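Local coordinates for protein annexin A8 (Homo sapiens, PDB 1W3W) that binds calcium and acidic phospholipids and acts as an anticoagulant by indirectly inhibiting the thromboplastin-specific complex of the coagulation cascade, at residues Gln57-Ser62 against Lys69-Thr74. Numbering follows the deposited sequence.
Sequences QQIAKS and KDLTET
Between Ala60 and Leu71 the flat groups are backbone amides, and one water bridges the two peptide groups, donating to Ala60 O (2.7 Å) and accepting from Leu71 N (3.0 Å). The carboxylate and carbonyl of Asp70 belong to the residue just before Leu71, at the start of helix 71-78. Thr74 N and Thr74 OG1 reach Asp70 O from opposite faces of the carbonyl plane, the hydroxyl tilted 34° from it. Asp70 OD2 uses its anti lone pair to accept from Glu73 N at 3.1 Å with an N-H...O angle of 166°, which identifies an N-cap; OD1 forms a salt bridge with Lys64 in the preceding helix. Direct contact is apolar: with CG anti to the backbone N (chi1 178°), Leu71 sets CD2 against Ala60 CA at 3.9 Å, while the same methyl meets Ile59 CG2 at 4.1 Å. The closest backbone approach, 5.4 Å from Ala60 CA to Leu71 CA, is consistent with the small Ala60 side chain. Leu30 and Met91, from helices 24-34 and 81-91, also pack on Leu71. Helix 53-67 thus meets the capped start of helix 71-78 across a short turn, within the all-helical bundle of the first annexin repeat.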
ATOM      1  N   GLN A  57      -0.565 -17.471  10.439  1.00 13.72           N
ATOM      2  CA  GLN A  57       0.519 -18.327   9.953  1.00 14.36           C
ATOM      3  C   GLN A  57       0.632 -19.601  10.798  1.00 14.98           C
ATOM      4  O   GLN A  57       0.861 -20.696  10.271  1.00 15.43           O
ATOM      5  CB  GLN A  57       1.862 -17.573   9.945  1.00 14.63           C
ATOM      6  CG  GLN A  57       1.877 -16.248   9.155  1.00 15.39           C
ATOM      7  CD  GLN A  57       1.269 -16.362   7.777  1.00 15.64           C
ATOM      8  OE1 GLN A  57       1.481 -17.350   7.091  1.00 17.70           O
ATOM      9  NE2 GLN A  57       0.517 -15.352   7.367  1.00 17.40           N
ATOM     10  N   GLN A  58       0.425 -19.460  12.103  1.00 15.33           N
ATOM     11  CA  GLN A  58       0.402 -20.600  13.018  1.00 15.92           C
ATOM     12  C   GLN A  58      -0.789 -21.509  12.730  1.00 15.71           C
ATOM     13  O   GLN A  58      -0.659 -22.732  12.725  1.00 15.82           O
ATOM     14  CB  GLN A  58       0.352 -20.125  14.471  1.00 15.85           C
ATOM     15  CG  GLN A  58       1.559 -19.321  14.905  1.00 18.75           C
ATOM     16  CD  GLN A  58       1.413 -18.777  16.329  1.00 23.68           C
ATOM     17  OE1 GLN A  58       1.162 -17.587  16.524  1.00 27.70           O
ATOM     18  NE2 GLN A  58       1.581 -19.641  17.311  1.00 25.10           N
ATOM     19  N   ILE A  59      -1.945 -20.902  12.482  1.00 15.46           N
ATOM     20  CA  ILE A  59      -3.144 -21.635  12.091  1.00 15.49           C
ATOM     21  C   ILE A  59      -2.907 -22.419  10.781  1.00 15.85           C
ATOM     22  O   ILE A  59      -3.276 -23.584  10.677  1.00 15.56           O
ATOM     23  CB  ILE A  59      -4.349 -20.683  11.970  1.00 15.01           C
ATOM     24  CG1 ILE A  59      -4.764 -20.169  13.360  1.00 14.97           C
ATOM     25  CG2 ILE A  59      -5.534 -21.396  11.355  1.00 16.30           C
ATOM     26  CD1 ILE A  59      -5.716 -19.010  13.317  1.00 15.55           C
ATOM     27  N   ALA A  60      -2.273 -21.787   9.807  1.00 16.45           N
ATOM     28  CA  ALA A  60      -1.963 -22.450   8.535  1.00 17.03           C
ATOM     29  C   ALA A  60      -1.083 -23.675   8.752  1.00 18.38           C
ATOM     30  O   ALA A  60      -1.335 -24.744   8.169  1.00 18.48           O
ATOM     31  CB  ALA A  60      -1.299 -21.474   7.559  1.00 16.56           C
ATOM     32  N   LYS A  61      -0.076 -23.544   9.615  1.00 19.53           N
ATOM     33  CA  LYS A  61       0.830 -24.662   9.906  1.00 21.07           C
ATOM     34  C   LYS A  61       0.112 -25.816  10.604  1.00 20.90           C
ATOM     35  O   LYS A  61       0.306 -26.986  10.259  1.00 20.69           O
ATOM     36  CB  LYS A  61       2.008 -24.194  10.757  1.00 22.09           C
ATOM     37  CG  LYS A  61       3.103 -25.246  10.897  1.00 26.70           C
ATOM     38  CD  LYS A  61       4.423 -24.643  11.392  1.00 31.47           C
ATOM     39  CE  LYS A  61       5.150 -25.549  12.396  1.00 34.18           C
ATOM     40  NZ  LYS A  61       6.586 -25.773  12.026  1.00 36.54           N
ATOM     41  N   SER A  62      -0.718 -25.483  11.583  1.00 20.15           N
ATOM     42  CA  SER A  62      -1.517 -26.472  12.289  1.00 20.31           C
ATOM     43  C   SER A  62      -2.505 -27.163  11.357  1.00 20.10           C
ATOM     44  O   SER A  62      -2.718 -28.358  11.472  1.00 20.15           O
ATOM     45  CB  SER A  62      -2.274 -25.834  13.465  1.00 20.25           C
ATOM     46  OG  SER A  62      -3.192 -26.748  14.040  1.00 19.97           O
ATOM     47  N   LYS A  69      -3.534 -30.648   3.958  1.00 29.28           N
ATOM     48  CA  LYS A  69      -3.664 -29.733   2.820  1.00 28.66           C
ATOM     49  C   LYS A  69      -3.203 -28.342   3.245  1.00 27.23           C
ATOM     50  O   LYS A  69      -3.310 -27.978   4.409  1.00 26.44           O
ATOM     51  CB  LYS A  69      -5.123 -29.669   2.352  1.00 29.60           C
ATOM     52  CG  LYS A  69      -5.525 -30.641   1.226  1.00 32.08           C
ATOM     53  CD  LYS A  69      -6.178 -31.908   1.768  1.00 35.99           C
ATOM     54  CE  LYS A  69      -7.033 -32.623   0.706  1.00 37.66           C
ATOM     55  NZ  LYS A  69      -6.389 -32.605  -0.650  1.00 39.10           N
ATOM     56  N   ASP A  70      -2.700 -27.570   2.295  1.00 25.49           N
ATOM     57  CA  ASP A  70      -2.330 -26.186   2.538  1.00 24.65           C
ATOM     58  C   ASP A  70      -3.601 -25.332   2.705  1.00 23.41           C
ATOM     59  O   ASP A  70      -4.550 -25.450   1.927  1.00 22.99           O
ATOM     60  CB  ASP A  70      -1.475 -25.669   1.380  1.00 24.74           C
ATOM     61  CG  ASP A  70      -0.987 -24.270   1.600  1.00 25.53           C
ATOM     62  OD1 ASP A  70       0.060 -24.104   2.260  1.00 28.23           O
ATOM     63  OD2 ASP A  70      -1.600 -23.267   1.175  1.00 27.26           O
ATOM     64  N   LEU A  71      -3.621 -24.491   3.733  1.00 21.90           N
ATOM     65  CA  LEU A  71      -4.805 -23.706   4.059  1.00 20.68           C
ATOM     66  C   LEU A  71      -5.143 -22.688   2.977  1.00 20.51           C
ATOM     67  O   LEU A  71      -6.297 -22.545   2.606  1.00 20.05           O
ATOM     68  CB  LEU A  71      -4.629 -22.998   5.414  1.00 19.87           C
ATOM     69  CG  LEU A  71      -5.774 -22.089   5.858  1.00 18.76           C
ATOM     70  CD1 LEU A  71      -7.128 -22.813   5.815  1.00 18.32           C
ATOM     71  CD2 LEU A  71      -5.521 -21.524   7.258  1.00 17.72           C
ATOM     72  N   THR A  72      -4.133 -21.972   2.501  1.00 20.85           N
ATOM     73  CA  THR A  72      -4.315 -20.951   1.498  1.00 21.88           C
ATOM     74  C   THR A  72      -4.848 -21.536   0.191  1.00 22.14           C
ATOM     75  O   THR A  72      -5.806 -21.009  -0.374  1.00 21.45           O
ATOM     76  CB  THR A  72      -3.009 -20.193   1.276  1.00 22.22           C
ATOM     77  OG1 THR A  72      -2.662 -19.489   2.474  1.00 23.59           O
ATOM     78  CG2 THR A  72      -3.173 -19.091   0.237  1.00 22.95           C
ATOM     79  N   GLU A  73      -4.244 -22.630  -0.267  1.00 23.05           N
ATOM     80  CA  GLU A  73      -4.701 -23.324  -1.478  1.00 24.08           C
ATOM     81  C   GLU A  73      -6.117 -23.830  -1.316  1.00 23.40           C
ATOM     82  O   GLU A  73      -6.894 -23.808  -2.260  1.00 23.00           O
ATOM     83  CB  GLU A  73      -3.786 -24.507  -1.833  1.00 24.92           C
ATOM     84  CG  GLU A  73      -2.428 -24.110  -2.406  1.00 28.98           C
ATOM     85  CD  GLU A  73      -2.507 -23.086  -3.542  1.00 34.92           C
ATOM     86  OE1 GLU A  73      -3.320 -23.267  -4.486  1.00 39.23           O
ATOM     87  OE2 GLU A  73      -1.749 -22.086  -3.495  1.00 39.95           O
ATOM     88  N   THR A  74      -6.448 -24.277  -0.109  1.00 23.15           N
ATOM     89  CA  THR A  74      -7.780 -24.761   0.194  1.00 23.25           C
ATOM     90  C   THR A  74      -8.783 -23.607   0.152  1.00 23.43           C
ATOM     91  O   THR A  74      -9.850 -23.729  -0.440  1.00 23.21           O
ATOM     92  CB  THR A  74      -7.777 -25.450   1.569  1.00 23.32           C
ATOM     93  OG1 THR A  74      -6.934 -26.600   1.510  1.00 22.68           O
ATOM     94  CG2 THR A  74      -9.141 -26.012   1.931  1.00 23.77           C
TER
HETATM   95  O   HOH W   1      -1.216 -24.634   5.501  1.00 21.49           O